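Local coordinates for hypothetical protein SPy0176 (Streptococcus pyogenes serotype M1, PDB 2OQT) that probably serves as the ascorbate-specific EIIA component of the phosphoenolpyruvate-dependent phosphotransferase system, a cytoplasmic phosphoprotein that relays phosphate during sugar uptake, at residues Tyr58-Pro63 against Asp94-Ser99; Phe124-Asp127 against Glu131-Val134; Ser13-Leu18 against Leu34-Ala39. All coordinates share one frame; numbering follows the deposited sequence.

Contact 1 (Tyr58-Pro63 against Asp94-Ser99)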
ATOM      1  N   TYR A  58      -4.706   2.712 -11.912  1.00 54.54           N
ATOM      2  CA  TYR A  58      -4.944   4.086 -11.442  1.00 54.82           C
ATOM      3  C   TYR A  58      -4.243   4.432 -10.123  1.00 55.27           C
ATOM      4  O   TYR A  58      -3.960   5.589  -9.871  1.00 55.65           O
ATOM      5  CB  TYR A  58      -6.459   4.380 -11.319  1.00 54.32           C
ATOM      6  CG  TYR A  58      -7.199   3.367 -10.498  1.00 54.16           C
ATOM      7  CD1 TYR A  58      -7.483   3.600  -9.156  1.00 55.51           C
ATOM      8  CD2 TYR A  58      -7.617   2.153 -11.061  1.00 54.88           C
ATOM      9  CE1 TYR A  58      -8.169   2.648  -8.386  1.00 56.22           C
ATOM     10  CE2 TYR A  58      -8.286   1.190 -10.317  1.00 53.89           C
ATOM     11  CZ  TYR A  58      -8.560   1.433  -8.973  1.00 56.54           C
ATOM     12  OH  TYR A  58      -9.247   0.481  -8.235  1.00 55.15           O
ATOM     13  N   TYR A  59      -3.969   3.457  -9.271  1.00 55.55           N
ATOM     14  CA  TYR A  59      -3.385   3.758  -7.956  1.00 55.63           C
ATOM     15  C   TYR A  59      -1.864   3.800  -7.956  1.00 56.79           C
ATOM     16  O   TYR A  59      -1.239   3.890  -6.915  1.00 57.25           O
ATOM     17  CB  TYR A  59      -3.888   2.744  -6.927  1.00 54.92           C
ATOM     18  CG  TYR A  59      -3.827   1.379  -7.484  1.00 53.36           C
ATOM     19  CD1 TYR A  59      -4.954   0.811  -8.054  1.00 54.36           C
ATOM     20  CD2 TYR A  59      -2.625   0.677  -7.522  1.00 51.21           C
ATOM     21  CE1 TYR A  59      -4.901  -0.431  -8.621  1.00 54.80           C
ATOM     22  CE2 TYR A  59      -2.564  -0.572  -8.092  1.00 52.37           C
ATOM     23  CZ  TYR A  59      -3.708  -1.125  -8.635  1.00 51.85           C
ATOM     24  OH  TYR A  59      -3.698  -2.358  -9.220  1.00 49.45           O
ATOM     25  N   VAL A  60      -1.258   3.718  -9.124  1.00 59.17           N
ATOM     26  CA  VAL A  60       0.197   3.847  -9.237  1.00 61.41           C
ATOM     27  C   VAL A  60       0.577   5.325  -9.469  1.00 63.66           C
ATOM     28  O   VAL A  60       0.825   5.736 -10.579  1.00 64.86           O
ATOM     29  CB  VAL A  60       0.749   2.985 -10.366  1.00 60.55           C
ATOM     30  CG1 VAL A  60       2.208   2.823 -10.165  1.00 59.69           C
ATOM     31  CG2 VAL A  60       0.067   1.630 -10.410  1.00 60.85           C
ATOM     32  N   LEU A  61       0.604   6.114  -8.411  1.00 66.86           N
ATOM     33  CA  LEU A  61       0.661   7.569  -8.511  1.00 69.54           C
ATOM     34  C   LEU A  61       2.039   8.154  -8.660  1.00 71.28           C
ATOM     35  O   LEU A  61       2.185   9.139  -9.383  1.00 72.78           O
ATOM     36  CB  LEU A  61      -0.030   8.242  -7.314  1.00 69.98           C
ATOM     37  CG  LEU A  61      -1.552   8.113  -7.115  1.00 71.04           C
ATOM     38  CD1 LEU A  61      -2.346   7.834  -8.386  1.00 70.95           C
ATOM     39  CD2 LEU A  61      -1.845   7.035  -6.116  1.00 72.80           C
HETATM   40  N   MSE A  62       3.039   7.599  -7.978  1.00 72.41           N
HETATM   41  CA  MSE A  62       4.408   8.106  -8.121  1.00 74.50           C
HETATM   42  C   MSE A  62       5.459   7.013  -8.338  1.00 73.42           C
HETATM   43  O   MSE A  62       5.224   5.862  -7.979  1.00 73.73           O
HETATM   44  CB  MSE A  62       4.773   9.058  -6.977  1.00 74.38           C
HETATM   45  CG  MSE A  62       4.381   8.611  -5.579  1.00 76.47           C
HETATM   46 SE   MSE A  62       3.845  10.083  -4.362  0.65 81.45          SE
HETATM   47  CE  MSE A  62       5.475  11.210  -4.434  1.00 80.89           C
ATOM     48  N   PRO A  63       6.610   7.371  -8.957  1.00 72.98           N
ATOM     49  CA  PRO A  63       7.662   6.425  -9.336  1.00 72.07           C
ATOM     50  C   PRO A  63       7.952   5.419  -8.249  1.00 71.20           C
ATOM     51  O   PRO A  63       8.241   5.779  -7.125  1.00 71.07           O
ATOM     52  CB  PRO A  63       8.877   7.321  -9.544  1.00 72.09           C
ATOM     53  CG  PRO A  63       8.300   8.591 -10.070  1.00 72.84           C
ATOM     54  CD  PRO A  63       6.969   8.752  -9.355  1.00 73.22           C
ATOM     55  N   ASP A  94       0.420  -0.614 -17.324  1.00 63.06           N
ATOM     56  CA  ASP A  94       0.661   0.644 -18.045  1.00 63.85           C
ATOM     57  C   ASP A  94       2.142   0.841 -18.304  1.00 64.40           C
ATOM     58  O   ASP A  94       2.539   1.888 -18.779  1.00 64.43           O
ATOM     59  CB  ASP A  94       0.116   1.874 -17.286  1.00 64.05           C
ATOM     60  CG  ASP A  94       0.832   2.137 -15.908  1.00 65.84           C
ATOM     61  OD1 ASP A  94       1.613   1.278 -15.399  1.00 64.68           O
ATOM     62  OD2 ASP A  94       0.565   3.224 -15.305  1.00 68.62           O
ATOM     63  N   GLY A  95       2.969  -0.136 -17.953  1.00 64.77           N
ATOM     64  CA  GLY A  95       4.383   0.043 -18.133  1.00 65.38           C
ATOM     65  C   GLY A  95       5.130   0.617 -16.956  1.00 66.66           C
ATOM     66  O   GLY A  95       6.351   0.700 -17.020  1.00 68.08           O
ATOM     67  N   LYS A  96       4.442   0.986 -15.869  1.00 66.56           N
ATOM     68  CA  LYS A  96       5.126   1.532 -14.683  1.00 66.33           C
ATOM     69  C   LYS A  96       5.699   0.454 -13.765  1.00 65.37           C
ATOM     70  O   LYS A  96       5.080  -0.595 -13.573  1.00 65.34           O
ATOM     71  CB  LYS A  96       4.191   2.410 -13.864  1.00 66.57           C
ATOM     72  CG  LYS A  96       3.843   3.771 -14.457  1.00 67.85           C
ATOM     73  CD  LYS A  96       3.211   4.700 -13.377  1.00 68.32           C
ATOM     74  CE  LYS A  96       2.368   5.871 -13.998  1.00 69.32           C
ATOM     75  NZ  LYS A  96       1.939   6.924 -12.964  1.00 68.98           N
ATOM     76  N   GLU A  97       6.859   0.742 -13.179  1.00 63.99           N
ATOM     77  CA  GLU A  97       7.583  -0.194 -12.352  1.00 64.27           C
ATOM     78  C   GLU A  97       7.409   0.104 -10.860  1.00 63.54           C
ATOM     79  O   GLU A  97       7.585   1.234 -10.404  1.00 63.80           O
ATOM     80  CB  GLU A  97       9.078  -0.175 -12.710  1.00 64.07           C
ATOM     81  CG  GLU A  97       9.467  -0.989 -13.962  1.00 66.52           C
ATOM     82  CD  GLU A  97      10.934  -1.510 -13.942  1.00 68.37           C
ATOM     83  OE1 GLU A  97      11.622  -1.366 -12.898  1.00 72.60           O
ATOM     84  OE2 GLU A  97      11.398  -2.099 -14.967  1.00 72.21           O
ATOM     85  N   VAL A  98       7.085  -0.918 -10.081  1.00 62.63           N
ATOM     86  CA  VAL A  98       6.731  -0.700  -8.685  1.00 61.09           C
ATOM     87  C   VAL A  98       7.592  -1.535  -7.727  1.00 61.03           C
ATOM     88  O   VAL A  98       7.825  -2.731  -7.959  1.00 59.96           O
ATOM     89  CB  VAL A  98       5.207  -0.945  -8.464  1.00 60.95           C
ATOM     90  CG1 VAL A  98       4.840  -0.961  -6.976  1.00 57.37           C
ATOM     91  CG2 VAL A  98       4.407   0.124  -9.221  1.00 60.47           C
ATOM     92  N   SER A  99       8.056  -0.903  -6.644  1.00 60.01           N
ATOM     93  CA  SER A  99       8.828  -1.652  -5.675  1.00 59.55           C
ATOM     94  C   SER A  99       8.185  -1.572  -4.331  1.00 59.10           C
ATOM     95  O   SER A  99       8.448  -2.420  -3.466  1.00 58.50           O
ATOM     96  CB  SER A  99      10.300  -1.181  -5.621  1.00 60.10           C
ATOM     97  OG  SER A  99      11.007  -1.655  -6.773  1.00 60.98           O
TER
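Val60 meets both Val98 and Lys96, and the two meetings differ in character. The tight one is apolar: Val60 CG1 lies 3.6 Å from Val98 CG2, two buried methyl groups wedged together where the loop 58-63 passes the start of strand 97-105. On Val60 it is the branch anti to the backbone N (chi1 -163°) that reaches Val98, while on Val98 the branch anti to the carbonyl carbon receives it; Phe92 packs on Val98 as well. Here the loop leading from helix 42-55 into strand 64-66 is laid beside the start of strand 97-105, which lies within the mixed sheet of this type 2 EIIA domain and runs parallel to strand 64-66.

The looser, exposed flank belongs to Lys96. Its stretched-out chain runs alongside Val60, pointing the contrary way, with Lys96 CD 3.9 Å from Val60 CG1. The ammonium then closes on the backbone, Lys96 NZ donating to Val60 O at 2.9 Å almost in line with the carbonyl bond (C=O...N angle 168°). At the base of the same lysine, Asp94 forms an Asx turn: Asp94 OD1 accepts from Lys96 N at 2.9 Å, the N-H approaching from above the carboxylate plane.

Contact 2 (Phe124-Asp127 against Glu131-Val134)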
ATOM      1  N   PHE A 124       6.306   9.516   0.646  1.00 74.44           N
ATOM      2  CA  PHE A 124       7.064   9.311  -0.576  1.00 76.33           C
ATOM      3  C   PHE A 124       7.743  10.586  -1.045  1.00 77.79           C
ATOM      4  O   PHE A 124       8.672  10.516  -1.848  1.00 78.39           O
ATOM      5  CB  PHE A 124       6.196   8.677  -1.661  1.00 75.96           C
ATOM      6  CG  PHE A 124       5.761   7.266  -1.324  1.00 75.44           C
ATOM      7  CD1 PHE A 124       6.668   6.208  -1.404  1.00 74.13           C
ATOM      8  CD2 PHE A 124       4.453   7.005  -0.899  1.00 73.96           C
ATOM      9  CE1 PHE A 124       6.275   4.915  -1.083  1.00 75.35           C
ATOM     10  CE2 PHE A 124       4.047   5.714  -0.575  1.00 73.64           C
ATOM     11  CZ  PHE A 124       4.952   4.667  -0.661  1.00 75.31           C
ATOM     12  N   GLU A 125       7.291  11.727  -0.512  1.00 78.96           N
ATOM     13  CA  GLU A 125       7.918  13.025  -0.727  1.00 80.69           C
ATOM     14  C   GLU A 125       9.180  13.227   0.132  1.00 80.53           C
ATOM     15  O   GLU A 125       9.772  14.314   0.138  1.00 80.40           O
ATOM     16  CB  GLU A 125       6.910  14.138  -0.445  1.00 80.66           C
ATOM     17  CG  GLU A 125       5.885  14.342  -1.566  1.00 83.39           C
ATOM     18  CD  GLU A 125       5.211  15.724  -1.537  1.00 84.21           C
ATOM     19  OE1 GLU A 125       5.381  16.459  -0.523  1.00 86.87           O
ATOM     20  OE2 GLU A 125       4.509  16.064  -2.533  1.00 86.34           O
ATOM     21  N   LEU A 126       9.575  12.187   0.868  1.00 80.67           N
ATOM     22  CA  LEU A 126      10.829  12.203   1.602  1.00 80.77           C
ATOM     23  C   LEU A 126      12.009  11.850   0.699  1.00 81.53           C
ATOM     24  O   LEU A 126      11.977  10.847  -0.038  1.00 81.55           O
ATOM     25  CB  LEU A 126      10.823  11.208   2.752  1.00 80.26           C
ATOM     26  CG  LEU A 126      10.023  11.333   4.036  1.00 79.84           C
ATOM     27  CD1 LEU A 126      10.417  10.136   4.878  1.00 78.99           C
ATOM     28  CD2 LEU A 126      10.264  12.642   4.785  1.00 79.07           C
ATOM     29  N   ASP A 127      13.053  12.669   0.794  1.00 81.91           N
ATOM     30  CA  ASP A 127      14.366  12.391   0.209  1.00 82.55           C
ATOM     31  C   ASP A 127      14.671  10.892   0.088  1.00 81.72           C
ATOM     32  O   ASP A 127      14.676  10.175   1.073  1.00 81.58           O
ATOM     33  CB  ASP A 127      15.462  13.127   1.014  1.00 83.12           C
ATOM     34  CG  ASP A 127      15.330  14.671   0.921  1.00 85.82           C
ATOM     35  OD1 ASP A 127      14.781  15.316   1.866  1.00 86.37           O
ATOM     36  OD2 ASP A 127      15.748  15.234  -0.125  1.00 88.22           O
ATOM     37  N   GLU A 131      13.906   3.612  -2.177  1.00 74.95           N
ATOM     38  CA  GLU A 131      15.158   2.899  -1.952  1.00 74.47           C
ATOM     39  C   GLU A 131      15.451   2.834  -0.459  1.00 74.39           C
ATOM     40  O   GLU A 131      15.784   1.774   0.056  1.00 74.81           O
ATOM     41  CB  GLU A 131      16.286   3.610  -2.696  1.00 74.75           C
ATOM     42  CG  GLU A 131      15.783   4.479  -3.858  1.00 75.36           C
ATOM     43  CD  GLU A 131      15.027   5.713  -3.349  1.00 76.63           C
ATOM     44  OE1 GLU A 131      14.985   5.885  -2.102  1.00 76.43           O
ATOM     45  OE2 GLU A 131      14.481   6.494  -4.173  1.00 75.13           O
ATOM     46  N   ARG A 132      15.310   3.949   0.250  1.00 73.89           N
ATOM     47  CA  ARG A 132      15.348   3.891   1.701  1.00 73.87           C
ATOM     48  C   ARG A 132      14.398   2.802   2.245  1.00 74.33           C
ATOM     49  O   ARG A 132      14.788   2.001   3.110  1.00 75.34           O
ATOM     50  CB  ARG A 132      14.968   5.239   2.292  1.00 74.05           C
ATOM     51  CG  ARG A 132      16.121   6.205   2.497  1.00 73.81           C
ATOM     52  CD  ARG A 132      15.851   7.039   3.736  1.00 75.28           C
ATOM     53  NE  ARG A 132      15.145   8.297   3.467  1.00 73.66           N
ATOM     54  CZ  ARG A 132      14.577   9.048   4.414  1.00 73.29           C
ATOM     55  NH1 ARG A 132      14.608   8.665   5.691  1.00 70.07           N
ATOM     56  NH2 ARG A 132      13.973  10.190   4.083  1.00 74.25           N
ATOM     57  N   LEU A 133      13.165   2.783   1.724  1.00 73.62           N
ATOM     58  CA  LEU A 133      12.109   1.850   2.116  1.00 72.72           C
ATOM     59  C   LEU A 133      12.483   0.422   1.752  1.00 73.15           C
ATOM     60  O   LEU A 133      12.243  -0.508   2.525  1.00 71.49           O
ATOM     61  CB  LEU A 133      10.773   2.243   1.442  1.00 72.24           C
ATOM     62  CG  LEU A 133       9.517   2.873   2.085  1.00 69.61           C
ATOM     63  CD1 LEU A 133       9.584   3.176   3.570  1.00 67.04           C
ATOM     64  CD2 LEU A 133       9.043   4.094   1.314  1.00 66.11           C
ATOM     65  N   VAL A 134      13.083   0.257   0.572  1.00 74.89           N
ATOM     66  CA  VAL A 134      13.525  -1.078   0.090  1.00 76.33           C
ATOM     67  C   VAL A 134      14.656  -1.663   0.949  1.00 77.24           C
ATOM     68  O   VAL A 134      14.686  -2.864   1.201  1.00 77.84           O
ATOM     69  CB  VAL A 134      13.827  -1.088  -1.459  1.00 76.04           C
ATOM     70  CG1 VAL A 134      14.753  -2.230  -1.868  1.00 76.49           C
ATOM     71  CG2 VAL A 134      12.540  -1.201  -2.243  1.00 76.13           C
TER
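Arg132 reaches from helix 129-134 back to the loop that precedes it and takes hold of the backbone of Asp127. Its CB points toward segment 124-127, and the chain then bends at chi2 (-146°) and again at chi3 (-92°), a course that carries the guanidinium to the loop with one edge presented to a carbonyl. The aliphatic part stays a little back from the loop, Arg132 CD being about 4.3 Å from Asp127 O. Bonding begins with Arg132 NE, which donates to Asp127 O at 3.1 Å, nearly in line with the C=O bond. Arg132 CZ follows at 3.5 Å from Asp127 O. Arg132 NH2 completes a side-on grip by donating to Asp127 O, also at 3.1 Å, but in the carbonyl plane and on a lone pair. Asp127 O lies only 4° out of the guanidinium plane, and the two bonds favour this edge-on setting, although a single acceptor atom does not fix it fully.

This is a helix-loop-helix connection: helix 111-124 ends at Phe124, and the chain turns through segment 124-127 into helix 129-134. Leu126 lies roughly square to the arginine, with Leu126 CB and Leu126 CD1 both 3.6 Å from Arg132 NH2. The remaining nitrogen, NH1, faces Glu148 of helix 139-149 in a long, weak ion pair, and Met145 of that helix touches Leu126, Arg132 and Leu133 alike.

Deeper in, the contact is apolar. Leu133 CD2 approaches the Phe124 ring obliquely, 3.8 Å from Phe124 CE1, while Val100 and Leu102 of strand 97-105 pack against the same phenylalanine.

Contact 3 (Ser13-Leu18 against Leu34-Ala39)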
ATOM      1  N   SER A  13       1.126  -4.496   9.757  1.00 60.21           N
ATOM      2  CA  SER A  13       0.839  -4.532   8.312  1.00 59.25           C
ATOM      3  C   SER A  13       2.038  -4.484   7.406  1.00 59.06           C
ATOM      4  O   SER A  13       1.896  -4.512   6.183  1.00 58.75           O
ATOM      5  CB  SER A  13       0.058  -3.288   7.974  1.00 58.71           C
ATOM      6  OG  SER A  13      -1.293  -3.579   7.912  1.00 59.27           O
ATOM      7  N   ILE A  14       3.215  -4.348   7.999  1.00 59.02           N
ATOM      8  CA  ILE A  14       4.415  -4.172   7.229  1.00 59.29           C
ATOM      9  C   ILE A  14       4.991  -5.544   6.864  1.00 60.06           C
ATOM     10  O   ILE A  14       5.052  -6.447   7.711  1.00 61.37           O
ATOM     11  CB  ILE A  14       5.402  -3.251   7.973  1.00 59.13           C
ATOM     12  CG1 ILE A  14       4.625  -2.066   8.607  1.00 57.17           C
ATOM     13  CG2 ILE A  14       6.561  -2.801   7.026  1.00 60.17           C
ATOM     14  CD1 ILE A  14       5.333  -0.727   8.663  1.00 51.82           C
ATOM     15  N   ARG A  15       5.317  -5.720   5.586  1.00 60.31           N
ATOM     16  CA  ARG A  15       6.118  -6.845   5.111  1.00 60.77           C
ATOM     17  C   ARG A  15       7.262  -6.324   4.303  1.00 62.24           C
ATOM     18  O   ARG A  15       7.172  -5.312   3.598  1.00 62.56           O
ATOM     19  CB  ARG A  15       5.362  -7.832   4.256  1.00 59.77           C
ATOM     20  CG  ARG A  15       4.131  -8.398   4.880  1.00 60.23           C
ATOM     21  CD  ARG A  15       4.347  -9.390   5.992  1.00 58.54           C
ATOM     22  NE  ARG A  15       3.039  -9.761   6.523  1.00 56.25           N
ATOM     23  CZ  ARG A  15       2.410  -9.102   7.493  1.00 57.30           C
ATOM     24  NH1 ARG A  15       2.985  -8.056   8.092  1.00 54.00           N
ATOM     25  NH2 ARG A  15       1.209  -9.515   7.886  1.00 57.83           N
ATOM     26  N   LEU A  16       8.361  -7.049   4.414  1.00 64.27           N
ATOM     27  CA  LEU A  16       9.639  -6.553   3.976  1.00 65.09           C
ATOM     28  C   LEU A  16      10.297  -7.546   3.041  1.00 65.57           C
ATOM     29  O   LEU A  16      10.440  -8.728   3.387  1.00 65.75           O
ATOM     30  CB  LEU A  16      10.495  -6.243   5.208  1.00 65.14           C
ATOM     31  CG  LEU A  16      10.307  -4.799   5.657  1.00 65.02           C
ATOM     32  CD1 LEU A  16      10.792  -4.620   7.065  1.00 65.20           C
ATOM     33  CD2 LEU A  16      11.070  -3.876   4.695  1.00 67.15           C
ATOM     34  N   GLY A  17      10.649  -7.060   1.846  1.00 65.83           N
ATOM     35  CA  GLY A  17      11.472  -7.807   0.894  1.00 65.67           C
ATOM     36  C   GLY A  17      10.787  -9.056   0.429  1.00 66.14           C
ATOM     37  O   GLY A  17      11.327 -10.147   0.539  1.00 67.08           O
ATOM     38  N   LEU A  18       9.573  -8.912  -0.074  1.00 66.88           N
ATOM     39  CA  LEU A  18       8.874 -10.043  -0.667  1.00 67.67           C
ATOM     40  C   LEU A  18       9.219 -10.104  -2.162  1.00 68.35           C
ATOM     41  O   LEU A  18       9.891  -9.217  -2.672  1.00 69.27           O
ATOM     42  CB  LEU A  18       7.365  -9.938  -0.434  1.00 66.89           C
ATOM     43  CG  LEU A  18       6.820  -9.629   0.951  1.00 65.58           C
ATOM     44  CD1 LEU A  18       5.374  -9.221   0.772  1.00 67.38           C
ATOM     45  CD2 LEU A  18       6.929 -10.793   1.912  1.00 62.32           C
ATOM     46  N   LEU A  34      -3.606  -7.769   5.306  1.00 53.09           N
ATOM     47  CA  LEU A  34      -4.845  -7.126   5.739  1.00 52.82           C
ATOM     48  C   LEU A  34      -5.941  -8.134   5.863  1.00 53.36           C
ATOM     49  O   LEU A  34      -7.003  -7.891   6.441  1.00 52.99           O
ATOM     50  CB  LEU A  34      -5.242  -6.079   4.734  1.00 51.98           C
ATOM     51  CG  LEU A  34      -5.026  -4.646   5.187  1.00 52.88           C
ATOM     52  CD1 LEU A  34      -3.831  -4.487   6.087  1.00 53.66           C
ATOM     53  CD2 LEU A  34      -5.043  -3.685   3.997  1.00 50.03           C
ATOM     54  N   ILE A  35      -5.698  -9.254   5.219  1.00 54.97           N
ATOM     55  CA  ILE A  35      -6.493 -10.433   5.412  1.00 56.26           C
ATOM     56  C   ILE A  35      -5.963 -11.122   6.672  1.00 56.47           C
ATOM     57  O   ILE A  35      -6.722 -11.425   7.525  1.00 55.72           O
ATOM     58  CB  ILE A  35      -6.438 -11.342   4.172  1.00 56.45           C
ATOM     59  CG1 ILE A  35      -7.243 -10.667   3.054  1.00 57.57           C
ATOM     60  CG2 ILE A  35      -7.024 -12.728   4.542  1.00 53.99           C
ATOM     61  CD1 ILE A  35      -6.825 -11.011   1.627  1.00 58.87           C
ATOM     62  N   ASP A  36      -4.645 -11.293   6.792  1.00 58.31           N
ATOM     63  CA  ASP A  36      -4.015 -11.647   8.077  1.00 60.14           C
ATOM     64  C   ASP A  36      -4.589 -10.933   9.314  1.00 60.81           C
ATOM     65  O   ASP A  36      -4.767 -11.567  10.347  1.00 62.62           O
ATOM     66  CB  ASP A  36      -2.483 -11.463   8.049  1.00 60.41           C
ATOM     67  CG  ASP A  36      -1.767 -12.423   7.044  1.00 63.35           C
ATOM     68  OD1 ASP A  36      -2.297 -13.535   6.731  1.00 65.55           O
ATOM     69  OD2 ASP A  36      -0.662 -12.048   6.572  1.00 62.78           O
ATOM     70  N   SER A  37      -4.855  -9.629   9.243  1.00 60.60           N
ATOM     71  CA  SER A  37      -5.266  -8.902  10.429  1.00 59.40           C
ATOM     72  C   SER A  37      -6.796  -8.835  10.516  1.00 59.45           C
ATOM     73  O   SER A  37      -7.368  -8.127  11.357  1.00 58.89           O
ATOM     74  CB  SER A  37      -4.637  -7.522  10.428  1.00 60.04           C
ATOM     75  OG  SER A  37      -5.078  -6.709   9.328  1.00 61.13           O
ATOM     76  N   LYS A  38      -7.435  -9.619   9.660  1.00 58.44           N
ATOM     77  CA  LYS A  38      -8.886  -9.559   9.408  1.00 59.09           C
ATOM     78  C   LYS A  38      -9.516  -8.164   9.121  1.00 57.99           C
ATOM     79  O   LYS A  38     -10.709  -7.981   9.359  1.00 58.12           O
ATOM     80  CB  LYS A  38      -9.736 -10.325  10.465  1.00 60.26           C
ATOM     81  CG  LYS A  38      -9.072 -11.420  11.362  1.00 63.30           C
ATOM     82  CD  LYS A  38      -8.561 -12.674  10.629  1.00 67.28           C
ATOM     83  CE  LYS A  38      -9.593 -13.857  10.570  1.00 69.17           C
ATOM     84  NZ  LYS A  38     -10.553 -13.997  11.724  1.00 67.57           N
ATOM     85  N   ALA A  39      -8.754  -7.210   8.562  1.00 56.42           N
ATOM     86  CA  ALA A  39      -9.343  -5.902   8.174  1.00 55.00           C
ATOM     87  C   ALA A  39     -10.167  -6.033   6.888  1.00 54.47           C
ATOM     88  O   ALA A  39     -11.182  -5.357   6.746  1.00 53.14           O
ATOM     89  CB  ALA A  39      -8.266  -4.829   8.013  1.00 53.87           C
TER
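Arg15 and Asp36 form a salt bridge between strand 14-18 and the last turn of helix 23-36, two elements that follow each other in the chain at the sheet-helix interface of this EIIA domain. The ionic part is a single long link: Arg15 NH2 lies 3.4 Å from Asp36 OD2, a weak hydrogen bond despite an N-H...O angle of 168°. The carboxylate comes to the edge of the guanidinium, and the two planes are only 11° apart. Arg15 gets there by bending at chi2 (-72°), which brings its chain round toward the helix.

Both charged groups have further hydrogen-bonding partners. Arg15 NH1 donates to Ile14 O at 2.6 Å, entering from well above the carbonyl plane, and it also bonds to Asn12 O. On the other side of the bridge, Asp36 OD1 receives a weak bond from Gln32 NE2.

Van der Waals contact supplies the buried part. Leu34 packs on Ala82 of strand 80-86, the strand in which the hydroxyl of Ser13 finds its polar partner, Phe81 O. Against that same hydroxyl the leucine sets one methyl, Leu34 CD1 lying 3.3 Å from Ser13 OG.

In the fold
Contacts 1 and 3 reach the same mixed sheet, at the start of strand 97-105 and at strand 14-18; they lie on opposite sides of the chain's centre, their centres about 20 Å apart and their nearest atoms about 7 Å. Contact 2, between a loop and a helix, lies against strand 97-105 through Phe124 and touches both. Toward contact 1, the selenomethionine Met62 packs its CE 3.8 Å from Phe124 CB, and Ser99 CB lies 4.1 Å from Val134 CG2; toward contact 3, Leu133 O is 4.2 Å from Leu16 CD2. Tyr58 of segment 58-63 meets the ring of His69 edge-to-face, probably the phosphorylated histidine, as in type 2 EIIA relatives.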